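PDB 1GYH: arabinan endo-1,5-alpha-l-arabinosidase A from Cellvibrio cellulosa, which cleaves alpha-1,5-linked arabinofuranosyl bonds of linear arabinan, releasing almost exclusively arabinotriose during plant cell wall breakdown. Local coordinates for residues V94-T99 and E110-V115; G74-Y79 and K98-A103; T48-A53 and L78-S83; G27-S32 and W39-R44. All blocks are in the same frame, centred on the assembly; numbering follows the deposited sequence.

Contact 1. Residues V94-T99 and E110-V115; sequences VTVNKT and EDKGIV
Strands 94-97 and 110-114 run antiparallel, their directions 152° apart and their axes 4.5 Å apart at the closest, and four backbone hydrogen bonds join them. Val96 and Glu110 form a hydrogen-bonded pair: Val96 N donates to Glu110 O at 3.0 Å from above the carbonyl plane, while Glu110 N reaches Val96 O at 2.9 Å within it. Lys112 N comes almost along the C=O axis of Val94 O, and beyond it Val94 N meets Gly113 O in a longer bond of 3.2 Å. Between these, Thr95 and Asp111 make a non-hydrogen-bonded pair with CA atoms only 4.0 Å apart. Thr95 OG1, anti to its backbone N, lies against the Glu110 carbonyl, and the carboxylate of Asp111 is engaged beyond the strand pair, by Tyr80 among others. On the face bearing Val96 and Glu110, Lys112 CG, anti to the carbonyl carbon (chi1 -55°), lies 3.9 Å from Val96 CG2, and the aliphatic chain crosses the valine at about a right angle; Glu110 pairs its carboxylate with Arg108. Gly113 suits its place because a side chain would jam against the preceding carbonyl at its phi of 88°. Past it the chain turns, bringing Val115 CG2 to 3.8 Å from Val94 CG1, two branched side chains meeting obliquely. Such pairing of an outermost strand with its antiparallel neighbour is typical of the edge of a beta-propeller blade, here in a five-bladed propeller.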
loop_
_atom_site.group_PDB
_atom_site.type_symbol
_atom_site.label_atom_id
_atom_site.label_comp_id
_atom_site.label_asym_id
_atom_site.label_seq_id
_atom_site.Cartn_x
_atom_site.Cartn_y
_atom_site.Cartn_z
ATOM N N VAL A 94 6.241 6.587 -10.944
ATOM C CA VAL A 94 5.742 5.376 -11.607
ATOM C C VAL A 94 6.659 4.903 -12.721
ATOM O O VAL A 94 7.134 5.704 -13.531
ATOM C CB VAL A 94 4.267 5.573 -12.092
ATOM C CG1 VAL A 94 4.153 6.609 -13.146
ATOM C CG2 VAL A 94 3.665 4.231 -12.564
ATOM N N THR A 95 6.936 3.598 -12.721
ATOM C CA THR A 95 7.674 2.946 -13.779
ATOM C C THR A 95 6.832 1.811 -14.404
ATOM O O THR A 95 6.082 1.142 -13.723
ATOM C CB THR A 95 9.075 2.471 -13.245
ATOM O OG1 THR A 95 9.850 1.852 -14.282
ATOM C CG2 THR A 95 8.949 1.439 -12.130
ATOM N N VAL A 96 6.982 1.627 -15.702
ATOM C CA VAL A 96 6.102 0.786 -16.526
ATOM C C VAL A 96 6.881 -0.269 -17.270
ATOM O O VAL A 96 7.983 -0.013 -17.737
ATOM C CB VAL A 96 5.334 1.661 -17.512
ATOM C CG1 VAL A 96 4.242 0.857 -18.243
ATOM C CG2 VAL A 96 4.681 2.798 -16.765
ATOM N N ASN A 97 6.303 -1.463 -17.367
ATOM C CA ASN A 97 6.884 -2.589 -18.088
ATOM C C ASN A 97 5.772 -3.264 -18.941
ATOM O O ASN A 97 4.582 -3.240 -18.563
ATOM C CB ASN A 97 7.430 -3.591 -17.075
ATOM C CG ASN A 97 8.542 -4.471 -17.637
ATOM O OD1 ASN A 97 8.567 -4.801 -18.825
ATOM N ND2 ASN A 97 9.460 -4.874 -16.769
ATOM N N LYS A 98 6.176 -3.871 -20.044
ATOM C CA LYS A 98 5.296 -4.718 -20.869
ATOM C C LYS A 98 5.016 -6.096 -20.273
ATOM O O LYS A 98 4.015 -6.723 -20.617
ATOM C CB LYS A 98 5.907 -4.944 -22.254
ATOM C CG LYS A 98 6.162 -3.699 -23.127
ATOM C CD LYS A 98 7.136 -4.051 -24.270
ATOM C CE LYS A 98 7.534 -2.923 -25.230
ATOM N NZ LYS A 98 8.541 -3.387 -26.349
ATOM N N THR A 99 5.892 -6.579 -19.395
ATOM C CA THR A 99 5.743 -7.900 -18.799
ATOM C C THR A 99 6.453 -7.968 -17.454
ATOM O O THR A 99 7.203 -7.069 -17.118
ATOM C CB THR A 99 6.258 -8.976 -19.780
ATOM O OG1 THR A 99 6.055 -10.285 -19.238
ATOM C CG2 THR A 99 7.754 -8.876 -19.978
ATOM N N GLU A 110 10.605 1.118 -17.388
ATOM C CA GLU A 110 10.844 2.448 -17.911
ATOM C C GLU A 110 10.214 3.487 -17.004
ATOM O O GLU A 110 8.994 3.589 -16.886
ATOM C CB GLU A 110 10.321 2.564 -19.356
ATOM C CG GLU A 110 10.830 1.434 -20.247
ATOM C CD GLU A 110 10.582 1.632 -21.727
ATOM O OE1 GLU A 110 9.917 2.616 -22.127
ATOM O OE2 GLU A 110 11.073 0.792 -22.495
ATOM N N ASP A 111 11.054 4.293 -16.364
ATOM C CA ASP A 111 10.560 5.273 -15.386
ATOM C C ASP A 111 9.899 6.427 -16.122
ATOM O O ASP A 111 10.413 6.903 -17.117
ATOM C CB ASP A 111 11.715 5.816 -14.529
ATOM C CG ASP A 111 11.240 6.634 -13.353
ATOM O OD1 ASP A 111 10.138 6.358 -12.801
ATOM O OD2 ASP A 111 11.921 7.567 -12.891
ATOM N N LYS A 112 8.777 6.875 -15.594
ATOM C CA LYS A 112 8.008 7.969 -16.133
ATOM C C LYS A 112 8.058 9.208 -15.218
ATOM O O LYS A 112 7.461 10.247 -15.530
ATOM C CB LYS A 112 6.554 7.484 -16.347
ATOM C CG LYS A 112 6.441 6.200 -17.225
ATOM C CD LYS A 112 7.000 6.393 -18.602
ATOM C CE LYS A 112 6.919 5.128 -19.440
ATOM N NZ LYS A 112 7.362 5.344 -20.831
ATOM N N GLY A 113 8.779 9.103 -14.083
ATOM C CA GLY A 113 8.996 10.245 -13.192
ATOM C C GLY A 113 7.930 10.472 -12.110
ATOM O O GLY A 113 7.174 9.564 -11.707
ATOM N N ILE A 114 7.879 11.710 -11.629
ATOM C CA ILE A 114 7.120 12.070 -10.475
ATOM C C ILE A 114 5.653 12.320 -10.807
ATOM O O ILE A 114 5.329 13.184 -11.618
ATOM C CB ILE A 114 7.724 13.334 -9.802
ATOM C CG1 ILE A 114 9.156 13.014 -9.288
ATOM C CG2 ILE A 114 6.802 13.829 -8.723
ATOM C CD1 ILE A 114 9.908 14.276 -8.862
ATOM N N VAL A 115 4.792 11.561 -10.138
ATOM C CA VAL A 115 3.339 11.724 -10.217
ATOM C C VAL A 115 2.900 12.870 -9.312
ATOM O O VAL A 115 2.195 13.771 -9.724
ATOM C CB VAL A 115 2.604 10.432 -9.798
ATOM C CG1 VAL A 115 1.091 10.600 -9.908
ATOM C CG2 VAL A 115 3.071 9.192 -10.640
HETATM O O HOH W 1 10.575 -2.329 -23.829
#

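Contact 2. Residues G74-Y79 and K98-A103; sequences GLFYLY and KTLNPA
Here the loop that leaves strand 90-97 on its way to the edge strand 110-118 of the same propeller blade folds back over the start of strand 75-82. Leu75 and Lys98 lie nearest in the backbone, CA to CA 5.0 Å, and the main chains are joined through water: one molecule donates to both Gly74 O and Lys98 O, at 2.7 Å from each oxygen. Gly74 fits the tight turn into the strand, since its phi of 86° would press a side chain against the preceding carbonyl. The aromatic ring of Phe76 carries the apolar part. Its CG stands anti to the carbonyl carbon (chi1 -65°), which sends the ring towards the loop, and Leu100 settles on one face, with CG 3.8 Å from the Phe76 ring centroid and 19° off the normal, a CH-pi contact displaced toward the rim. Leu100 CD1 approaches Phe76 CE2 to 3.6 Å, and CD2 lies nearer the CG end of the ring. At the ring edge, in its plane, sits the carbonyl of Lys98, its O 3.7 Å from Phe76 CE1. Leu75 CD2 rests more loosely on Lys98 CA. Leu100 also touches Tyr20 and Phe22 of strand 18-23, and Glu15 holds Thr99 OG1 and Leu100 N. The contact therefore combines dispersion over the ring face with a carbonyl set where the weakly positive ring hydrogens lie, a placement probably favourable electrostatically, while water supplies the polar link between the main chains.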
loop_
_atom_site.group_PDB
_atom_site.type_symbol
_atom_site.label_atom_id
_atom_site.label_comp_id
_atom_site.label_asym_id
_atom_site.label_seq_id
_atom_site.Cartn_x
_atom_site.Cartn_y
_atom_site.Cartn_z
ATOM N N GLY A 74 -2.913 -3.601 -21.073
ATOM C CA GLY A 74 -1.845 -4.485 -21.507
ATOM C C GLY A 74 -0.483 -4.226 -20.866
ATOM O O GLY A 74 0.430 -5.050 -21.024
ATOM N N LEU A 75 -0.359 -3.128 -20.110
ATOM C CA LEU A 75 0.885 -2.795 -19.401
ATOM C C LEU A 75 0.825 -2.970 -17.881
ATOM O O LEU A 75 -0.265 -3.049 -17.273
ATOM C CB LEU A 75 1.260 -1.346 -19.698
ATOM C CG LEU A 75 1.463 -0.958 -21.151
ATOM C CD1 LEU A 75 1.820 0.513 -21.213
ATOM C CD2 LEU A 75 2.534 -1.814 -21.811
ATOM N N PHE A 76 2.010 -2.974 -17.266
ATOM C CA PHE A 76 2.157 -3.073 -15.807
ATOM C C PHE A 76 2.704 -1.724 -15.266
ATOM O O PHE A 76 3.789 -1.305 -15.674
ATOM C CB PHE A 76 3.095 -4.239 -15.432
ATOM C CG PHE A 76 2.565 -5.586 -15.798
ATOM C CD1 PHE A 76 2.688 -6.072 -17.086
ATOM C CD2 PHE A 76 1.883 -6.346 -14.869
ATOM C CE1 PHE A 76 2.179 -7.341 -17.443
ATOM C CE2 PHE A 76 1.376 -7.604 -15.216
ATOM C CZ PHE A 76 1.501 -8.083 -16.501
ATOM N N TYR A 77 1.930 -1.066 -14.412
ATOM C CA TYR A 77 2.271 0.205 -13.786
ATOM C C TYR A 77 2.661 -0.059 -12.317
ATOM O O TYR A 77 1.861 -0.558 -11.527
ATOM C CB TYR A 77 1.103 1.176 -13.841
ATOM C CG TYR A 77 0.759 1.711 -15.195
ATOM C CD1 TYR A 77 0.144 0.903 -16.154
ATOM C CD2 TYR A 77 1.035 3.004 -15.546
ATOM C CE1 TYR A 77 -0.166 1.376 -17.378
ATOM C CE2 TYR A 77 0.719 3.476 -16.800
ATOM C CZ TYR A 77 0.124 2.661 -17.702
ATOM O OH TYR A 77 -0.196 3.115 -18.945
ATOM N N LEU A 78 3.911 0.274 -11.974
ATOM C CA LEU A 78 4.444 0.081 -10.645
ATOM C C LEU A 78 4.718 1.469 -10.052
ATOM O O LEU A 78 5.666 2.139 -10.447
ATOM C CB LEU A 78 5.724 -0.746 -10.726
ATOM C CG LEU A 78 6.524 -0.891 -9.419
ATOM C CD1 LEU A 78 5.613 -1.586 -8.369
ATOM C CD2 LEU A 78 7.836 -1.666 -9.567
ATOM N N TYR A 79 3.869 1.875 -9.124
ATOM C CA TYR A 79 4.016 3.105 -8.352
ATOM C C TYR A 79 4.916 2.838 -7.148
ATOM O O TYR A 79 4.929 1.741 -6.632
ATOM C CB TYR A 79 2.647 3.639 -7.915
ATOM C CG TYR A 79 1.778 3.934 -9.110
ATOM C CD1 TYR A 79 1.049 2.901 -9.751
ATOM C CD2 TYR A 79 1.718 5.214 -9.651
ATOM C CE1 TYR A 79 0.276 3.180 -10.877
ATOM C CE2 TYR A 79 0.964 5.488 -10.782
ATOM C CZ TYR A 79 0.228 4.482 -11.371
ATOM O OH TYR A 79 -0.493 4.774 -12.485
ATOM N N LYS A 98 6.176 -3.871 -20.044
ATOM C CA LYS A 98 5.296 -4.718 -20.869
ATOM C C LYS A 98 5.016 -6.096 -20.273
ATOM O O LYS A 98 4.015 -6.723 -20.617
ATOM C CB LYS A 98 5.907 -4.944 -22.254
ATOM C CG LYS A 98 6.162 -3.699 -23.127
ATOM C CD LYS A 98 7.136 -4.051 -24.270
ATOM C CE LYS A 98 7.534 -2.923 -25.230
ATOM N NZ LYS A 98 8.541 -3.387 -26.349
ATOM N N THR A 99 5.892 -6.579 -19.395
ATOM C CA THR A 99 5.743 -7.900 -18.799
ATOM C C THR A 99 6.453 -7.968 -17.454
ATOM O O THR A 99 7.203 -7.069 -17.118
ATOM C CB THR A 99 6.258 -8.976 -19.780
ATOM O OG1 THR A 99 6.055 -10.285 -19.238
ATOM C CG2 THR A 99 7.754 -8.876 -19.978
ATOM N N LEU A 100 6.194 -9.013 -16.677
ATOM C CA LEU A 100 6.817 -9.195 -15.356
ATOM C C LEU A 100 7.863 -10.330 -15.324
ATOM O O LEU A 100 8.541 -10.489 -14.324
ATOM C CB LEU A 100 5.745 -9.439 -14.291
ATOM C CG LEU A 100 4.783 -8.253 -14.024
ATOM C CD1 LEU A 100 3.861 -8.532 -12.848
ATOM C CD2 LEU A 100 5.544 -6.911 -13.804
ATOM N N ASN A 101 7.961 -11.113 -16.395
ATOM C CA ASN A 101 8.961 -12.178 -16.534
ATOM C C ASN A 101 10.329 -11.614 -16.984
ATOM O O ASN A 101 10.497 -11.193 -18.101
ATOM C CB ASN A 101 8.478 -13.244 -17.560
ATOM C CG ASN A 101 9.438 -14.403 -17.723
ATOM O OD1 ASN A 101 10.503 -14.465 -17.096
ATOM N ND2 ASN A 101 9.075 -15.337 -18.610
ATOM N N PRO A 102 11.321 -11.652 -16.125
ATOM C CA PRO A 102 12.640 -11.080 -16.476
ATOM C C PRO A 102 13.433 -11.778 -17.607
ATOM O O PRO A 102 14.354 -11.169 -18.164
ATOM C CB PRO A 102 13.391 -11.104 -15.120
ATOM C CG PRO A 102 12.741 -12.236 -14.328
ATOM C CD PRO A 102 11.275 -12.214 -14.759
ATOM N N ALA A 103 13.078 -13.021 -17.951
ATOM C CA ALA A 103 13.653 -13.750 -19.087
ATOM C C ALA A 103 13.008 -13.328 -20.398
ATOM O O ALA A 103 13.536 -13.599 -21.462
ATOM C CB ALA A 103 13.502 -15.291 -18.889
HETATM O O HOH W 2 2.139 -6.419 -22.580
#

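Contact 3. Residues T48-A53 and L78-S83; sequences TEPTWA and LYYSVS
A type I turn from Pro50 to Ala53, closed by Ala53 N to Pro50 O at 3.2 Å, faces residues 78-82 of strand 75-82; Ala53 and Val82 come nearest in the backbone, with CA atoms 6.2 Å apart. Tyr80 and Val82, two residues apart, both point toward the turn. Tyr80 CG takes the crowded position between backbone N and carbonyl carbon (chi1 60°), and its ring meets Pro50 and Trp52 tip to tip: CE1 of Tyr80 is 3.7 Å from Pro50 CG, and Tyr80 OH lies at the indole edge, 3.2 Å from Trp52 CZ2. Trp52, likewise in the crowded position (chi1 55°), folds back over its own turn, so that Pro50 CB sits over one indole face. The turn follows strand 38-44 of one propeller blade and leads into the short helix 53-56, and this packing fastens it to strand 75-82 of the next blade. Asp111 on that blade's edge strand gathers the polar ends, OD1 bonding Tyr80 OH and OD2 bonding Trp52 NE1, so one carboxylate satisfies both the hydroxyl of buried Tyr80 and the indole N-H. Val82 spreads its branches: CG2 lies 3.5 Å from Trp52 CH2, and CG1 lies 3.9 Å from Ala53 CB, where the small alanine permits close approach.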
loop_
_atom_site.group_PDB
_atom_site.type_symbol
_atom_site.label_atom_id
_atom_site.label_comp_id
_atom_site.label_asym_id
_atom_site.label_seq_id
_atom_site.Cartn_x
_atom_site.Cartn_y
_atom_site.Cartn_z
ATOM N N THR A 48 19.634 0.554 -9.857
ATOM C CA THR A 48 20.205 1.449 -8.856
ATOM C C THR A 48 19.071 2.249 -8.183
ATOM O O THR A 48 18.478 1.778 -7.216
ATOM C CB THR A 48 21.320 2.350 -9.475
ATOM O OG1 THR A 48 20.831 3.076 -10.610
ATOM C CG2 THR A 48 22.448 1.533 -10.038
ATOM N N GLU A 49 18.731 3.405 -8.752
ATOM C CA GLU A 49 17.690 4.263 -8.203
ATOM C C GLU A 49 17.143 5.233 -9.226
ATOM O O GLU A 49 17.792 5.500 -10.264
ATOM C CB GLU A 49 18.226 5.055 -6.994
ATOM C CG GLU A 49 19.362 5.983 -7.268
ATOM C CD GLU A 49 20.035 6.491 -5.992
ATOM O OE1 GLU A 49 20.413 5.662 -5.105
ATOM O OE2 GLU A 49 20.212 7.731 -5.886
ATOM N N PRO A 50 15.962 5.787 -8.955
ATOM C CA PRO A 50 15.418 6.794 -9.853
ATOM C C PRO A 50 16.409 7.983 -9.970
ATOM O O PRO A 50 17.025 8.369 -8.976
ATOM C CB PRO A 50 14.103 7.202 -9.186
ATOM C CG PRO A 50 13.756 6.090 -8.254
ATOM C CD PRO A 50 15.058 5.529 -7.815
ATOM N N THR A 51 16.566 8.525 -11.177
ATOM C CA THR A 51 17.536 9.581 -11.435
ATOM C C THR A 51 17.269 10.829 -10.617
ATOM O O THR A 51 18.198 11.589 -10.322
ATOM C CB THR A 51 17.588 9.966 -12.926
ATOM O OG1 THR A 51 16.293 10.411 -13.350
ATOM C CG2 THR A 51 17.970 8.767 -13.816
ATOM N N TRP A 52 16.007 11.034 -10.250
ATOM C CA TRP A 52 15.540 12.212 -9.551
ATOM C C TRP A 52 15.455 12.052 -8.018
ATOM O O TRP A 52 15.117 13.018 -7.308
ATOM C CB TRP A 52 14.142 12.612 -10.105
ATOM C CG TRP A 52 13.096 11.490 -10.062
ATOM C CD1 TRP A 52 12.807 10.619 -11.075
ATOM C CD2 TRP A 52 12.269 11.111 -8.957
ATOM N NE1 TRP A 52 11.852 9.725 -10.660
ATOM C CE2 TRP A 52 11.496 10.008 -9.368
ATOM C CE3 TRP A 52 12.105 11.589 -7.649
ATOM C CZ2 TRP A 52 10.561 9.386 -8.534
ATOM C CZ3 TRP A 52 11.172 10.972 -6.812
ATOM C CH2 TRP A 52 10.399 9.882 -7.269
ATOM N N ALA A 53 15.717 10.859 -7.499
ATOM C CA ALA A 53 15.396 10.567 -6.100
ATOM C C ALA A 53 16.171 11.452 -5.134
ATOM O O ALA A 53 15.594 11.962 -4.186
ATOM C CB ALA A 53 15.678 9.151 -5.774
ATOM N N LEU A 78 3.911 0.274 -11.974
ATOM C CA LEU A 78 4.444 0.081 -10.645
ATOM C C LEU A 78 4.718 1.469 -10.052
ATOM O O LEU A 78 5.666 2.139 -10.447
ATOM C CB LEU A 78 5.724 -0.746 -10.726
ATOM C CG LEU A 78 6.524 -0.891 -9.419
ATOM C CD1 LEU A 78 5.613 -1.586 -8.369
ATOM C CD2 LEU A 78 7.836 -1.666 -9.567
ATOM N N TYR A 79 3.869 1.875 -9.124
ATOM C CA TYR A 79 4.016 3.105 -8.352
ATOM C C TYR A 79 4.916 2.838 -7.148
ATOM O O TYR A 79 4.929 1.741 -6.632
ATOM C CB TYR A 79 2.647 3.639 -7.915
ATOM C CG TYR A 79 1.778 3.934 -9.110
ATOM C CD1 TYR A 79 1.049 2.901 -9.751
ATOM C CD2 TYR A 79 1.718 5.214 -9.651
ATOM C CE1 TYR A 79 0.276 3.180 -10.877
ATOM C CE2 TYR A 79 0.964 5.488 -10.782
ATOM C CZ TYR A 79 0.228 4.482 -11.371
ATOM O OH TYR A 79 -0.493 4.774 -12.485
ATOM N N TYR A 80 5.691 3.851 -6.726
ATOM C CA TYR A 80 6.717 3.665 -5.700
ATOM C C TYR A 80 6.960 5.030 -5.037
ATOM O O TYR A 80 6.653 6.072 -5.634
ATOM C CB TYR A 80 8.035 3.089 -6.311
ATOM C CG TYR A 80 8.667 3.987 -7.379
ATOM C CD1 TYR A 80 9.498 5.045 -7.008
ATOM C CD2 TYR A 80 8.357 3.836 -8.749
ATOM C CE1 TYR A 80 10.048 5.900 -7.942
ATOM C CE2 TYR A 80 8.885 4.692 -9.715
ATOM C CZ TYR A 80 9.748 5.740 -9.301
ATOM O OH TYR A 80 10.315 6.621 -10.196
ATOM N N SER A 81 7.496 5.002 -3.808
ATOM C CA SER A 81 7.685 6.207 -2.980
ATOM C C SER A 81 9.188 6.439 -2.715
ATOM O O SER A 81 9.920 5.514 -2.377
ATOM C CB SER A 81 6.939 6.079 -1.635
ATOM O OG SER A 81 5.627 5.526 -1.801
ATOM N N VAL A 82 9.618 7.674 -2.918
ATOM C CA VAL A 82 10.948 8.189 -2.490
ATOM C C VAL A 82 10.702 9.120 -1.293
ATOM O O VAL A 82 9.908 10.050 -1.355
ATOM C CB VAL A 82 11.595 8.955 -3.641
ATOM C CG1 VAL A 82 12.797 9.773 -3.149
ATOM C CG2 VAL A 82 12.018 8.016 -4.766
ATOM N N SER A 83 11.378 8.877 -0.181
ATOM C CA SER A 83 11.124 9.657 1.016
ATOM C C SER A 83 12.329 9.730 1.951
ATOM O O SER A 83 13.448 9.364 1.575
ATOM C CB SER A 83 9.923 9.054 1.753
ATOM O OG SER A 83 9.380 9.948 2.719
#

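Contact 4. Residues G27-S32 and W39-R44; sequences GITIYS and WRYSDR
Ile30 O is gripped by two amides: Ser42 N, in the carbonyl plane on a lone pair of the oxygen, at 2.8 Å, and Asp43 N above that plane at 3.2 Å. Ile30 N in turn donates to Asp43 O at 2.9 Å. With Ser42 and Asp43 both opposite Ile30, this is a classic beta bulge, and it shifts the register of the antiparallel hairpin by one residue within the first propeller blade. Nearer the hairpin's turn, Ser32 and Arg40 resume a regular hydrogen-bonded pair, and Ser32 OG and Ser42 OG, two small hydroxyls, are close enough for one water to join them. Asp43 sends its carboxylate to Tyr107. At the other end, Gly27 leaves room for Arg44, whose NE binds Phe46 O; a CB on Gly27 would collide with that nitrogen. Tyr41 lays one ring face over Asp43 N and takes Thr29 CG2 at its edge, 4.0 Å from Tyr41 CE1. The methylene of Tyr31 meets the indole of Trp39, CB to CE3 3.8 Å, both residues also touching Leu21 of strand 18-23.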
loop_
_atom_site.group_PDB
_atom_site.type_symbol
_atom_site.label_atom_id
_atom_site.label_comp_id
_atom_site.label_asym_id
_atom_site.label_seq_id
_atom_site.Cartn_x
_atom_site.Cartn_y
_atom_site.Cartn_z
ATOM N N GLY A 27 15.384 -0.477 -4.770
ATOM C CA GLY A 27 14.879 -0.505 -6.149
ATOM C C GLY A 27 13.464 -1.122 -6.332
ATOM O O GLY A 27 13.014 -1.223 -7.455
ATOM N N ILE A 28 12.772 -1.406 -5.231
ATOM C CA ILE A 28 11.555 -2.254 -5.120
ATOM C C ILE A 28 11.905 -3.722 -5.423
ATOM O O ILE A 28 12.358 -4.044 -6.502
ATOM C CB ILE A 28 10.403 -1.791 -5.978
ATOM C CG1 ILE A 28 9.857 -0.423 -5.568
ATOM C CG2 ILE A 28 9.225 -2.826 -5.915
ATOM C CD1 ILE A 28 9.253 -0.292 -4.185
ATOM N N THR A 29 11.739 -4.587 -4.429
ATOM C CA THR A 29 12.082 -6.004 -4.537
ATOM C C THR A 29 10.880 -6.761 -5.138
ATOM O O THR A 29 9.756 -6.556 -4.702
ATOM C CB THR A 29 12.395 -6.590 -3.157
ATOM O OG1 THR A 29 13.360 -5.796 -2.433
ATOM C CG2 THR A 29 13.050 -7.957 -3.310
ATOM N N ILE A 30 11.152 -7.594 -6.141
ATOM C CA ILE A 30 10.136 -8.398 -6.845
ATOM C C ILE A 30 10.410 -9.908 -6.697
ATOM O O ILE A 30 11.514 -10.359 -6.957
ATOM C CB ILE A 30 10.059 -8.058 -8.325
ATOM C CG1 ILE A 30 10.047 -6.542 -8.566
ATOM C CG2 ILE A 30 8.769 -8.769 -8.964
ATOM C CD1 ILE A 30 10.143 -6.116 -10.122
ATOM N N TYR A 31 9.371 -10.658 -6.269
ATOM C CA TYR A 31 9.371 -12.111 -6.238
ATOM C C TYR A 31 8.294 -12.704 -7.154
ATOM O O TYR A 31 7.315 -12.034 -7.477
ATOM C CB TYR A 31 9.086 -12.624 -4.847
ATOM C CG TYR A 31 9.990 -12.096 -3.781
ATOM C CD1 TYR A 31 9.698 -10.896 -3.152
ATOM C CD2 TYR A 31 11.144 -12.796 -3.406
ATOM C CE1 TYR A 31 10.500 -10.402 -2.128
ATOM C CE2 TYR A 31 11.975 -12.308 -2.368
ATOM C CZ TYR A 31 11.663 -11.107 -1.766
ATOM O OH TYR A 31 12.468 -10.602 -0.759
ATOM N N SER A 32 8.479 -13.981 -7.497
ATOM C CA SER A 32 7.530 -14.750 -8.343
ATOM C C SER A 32 7.186 -16.114 -7.771
ATOM O O SER A 32 7.943 -16.710 -7.016
ATOM C CB SER A 32 8.028 -14.912 -9.781
ATOM O OG SER A 32 9.168 -15.743 -9.854
ATOM N N TRP A 39 8.091 -18.796 -2.990
ATOM C CA TRP A 39 8.494 -17.582 -3.725
ATOM C C TRP A 39 9.988 -17.578 -4.003
ATOM O O TRP A 39 10.777 -17.842 -3.096
ATOM C CB TRP A 39 8.150 -16.312 -2.909
ATOM C CG TRP A 39 6.666 -16.062 -2.672
ATOM C CD1 TRP A 39 5.912 -16.437 -1.589
ATOM C CD2 TRP A 39 5.777 -15.373 -3.555
ATOM N NE1 TRP A 39 4.616 -16.024 -1.760
ATOM C CE2 TRP A 39 4.501 -15.382 -2.963
ATOM C CE3 TRP A 39 5.930 -14.752 -4.798
ATOM C CZ2 TRP A 39 3.392 -14.803 -3.573
ATOM C CZ3 TRP A 39 4.828 -14.168 -5.400
ATOM C CH2 TRP A 39 3.581 -14.204 -4.793
ATOM N N ARG A 40 10.380 -17.283 -5.245
ATOM C CA ARG A 40 11.786 -17.003 -5.594
ATOM C C ARG A 40 12.020 -15.534 -5.928
ATOM O O ARG A 40 11.154 -14.836 -6.480
ATOM C CB ARG A 40 12.235 -17.822 -6.781
ATOM C CG ARG A 40 11.206 -17.887 -7.914
ATOM C CD ARG A 40 11.827 -18.243 -9.282
ATOM N NE ARG A 40 12.980 -19.041 -8.911
ATOM C CZ ARG A 40 12.950 -20.330 -8.572
ATOM N NH1 ARG A 40 11.844 -21.077 -8.691
ATOM N NH2 ARG A 40 14.069 -20.881 -8.140
ATOM N N TYR A 41 13.221 -15.058 -5.642
ATOM C CA TYR A 41 13.602 -13.697 -6.053
ATOM C C TYR A 41 13.518 -13.585 -7.564
ATOM O O TYR A 41 13.993 -14.451 -8.272
ATOM C CB TYR A 41 15.044 -13.401 -5.636
ATOM C CG TYR A 41 15.556 -12.051 -6.086
ATOM C CD1 TYR A 41 15.143 -10.882 -5.450
ATOM C CD2 TYR A 41 16.468 -11.942 -7.110
ATOM C CE1 TYR A 41 15.630 -9.631 -5.850
ATOM C CE2 TYR A 41 16.967 -10.700 -7.503
ATOM C CZ TYR A 41 16.545 -9.556 -6.869
ATOM O OH TYR A 41 17.041 -8.333 -7.262
ATOM N N SER A 42 12.896 -12.528 -8.043
ATOM C CA SER A 42 12.762 -12.286 -9.489
ATOM C C SER A 42 13.714 -11.185 -9.988
ATOM O O SER A 42 14.483 -11.419 -10.921
ATOM C CB SER A 42 11.300 -11.906 -9.867
ATOM O OG SER A 42 11.160 -11.832 -11.296
ATOM N N ASP A 43 13.602 -9.987 -9.400
ATOM C CA ASP A 43 14.364 -8.797 -9.824
ATOM C C ASP A 43 14.215 -7.640 -8.815
ATOM O O ASP A 43 13.522 -7.764 -7.803
ATOM C CB ASP A 43 13.828 -8.337 -11.207
ATOM C CG ASP A 43 14.753 -7.449 -11.979
ATOM O OD1 ASP A 43 15.972 -7.381 -11.733
ATOM O OD2 ASP A 43 14.318 -6.798 -12.938
ATOM N N ARG A 44 14.886 -6.521 -9.095
ATOM C CA ARG A 44 14.555 -5.239 -8.506
ATOM C C ARG A 44 14.209 -4.288 -9.626
ATOM O O ARG A 44 14.851 -4.308 -10.673
ATOM C CB ARG A 44 15.694 -4.729 -7.597
ATOM C CG ARG A 44 17.071 -4.691 -8.260
ATOM C CD ARG A 44 18.243 -4.285 -7.350
ATOM N NE ARG A 44 18.216 -2.852 -7.020
ATOM C CZ ARG A 44 18.962 -2.262 -6.076
ATOM N NH1 ARG A 44 19.840 -2.948 -5.369
ATOM N NH2 ARG A 44 18.840 -0.964 -5.859
HETATM O O HOH W 3 10.792 -14.553 -11.964
#

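How the contacts relate
From the N terminus, contact 4 comes first, closing a short hairpin between strands 29-33 and 38-44 of one blade before the others open. Contact 3 then brings strand 75-82 back to the turn at 48-53. Contact 2 starts on the same strand, sharing Leu78 and Tyr79 with contact 3, and closes on the loop after strand 90-97. Contact 1 overlaps that loop at Lys98 and Thr99 and pairs 90-97 with 110-118. None nests inside another; 3 and 2, then 2 and 1, overlap along the chain. Contact 1 lies within one sheet, while contacts 2 and 3 pack loops against its strand 75-82. From the neighbouring blade, Ile28 packs on Leu78 and Tyr80 of that sheet, and Ser42 touches Pro102 in the loop.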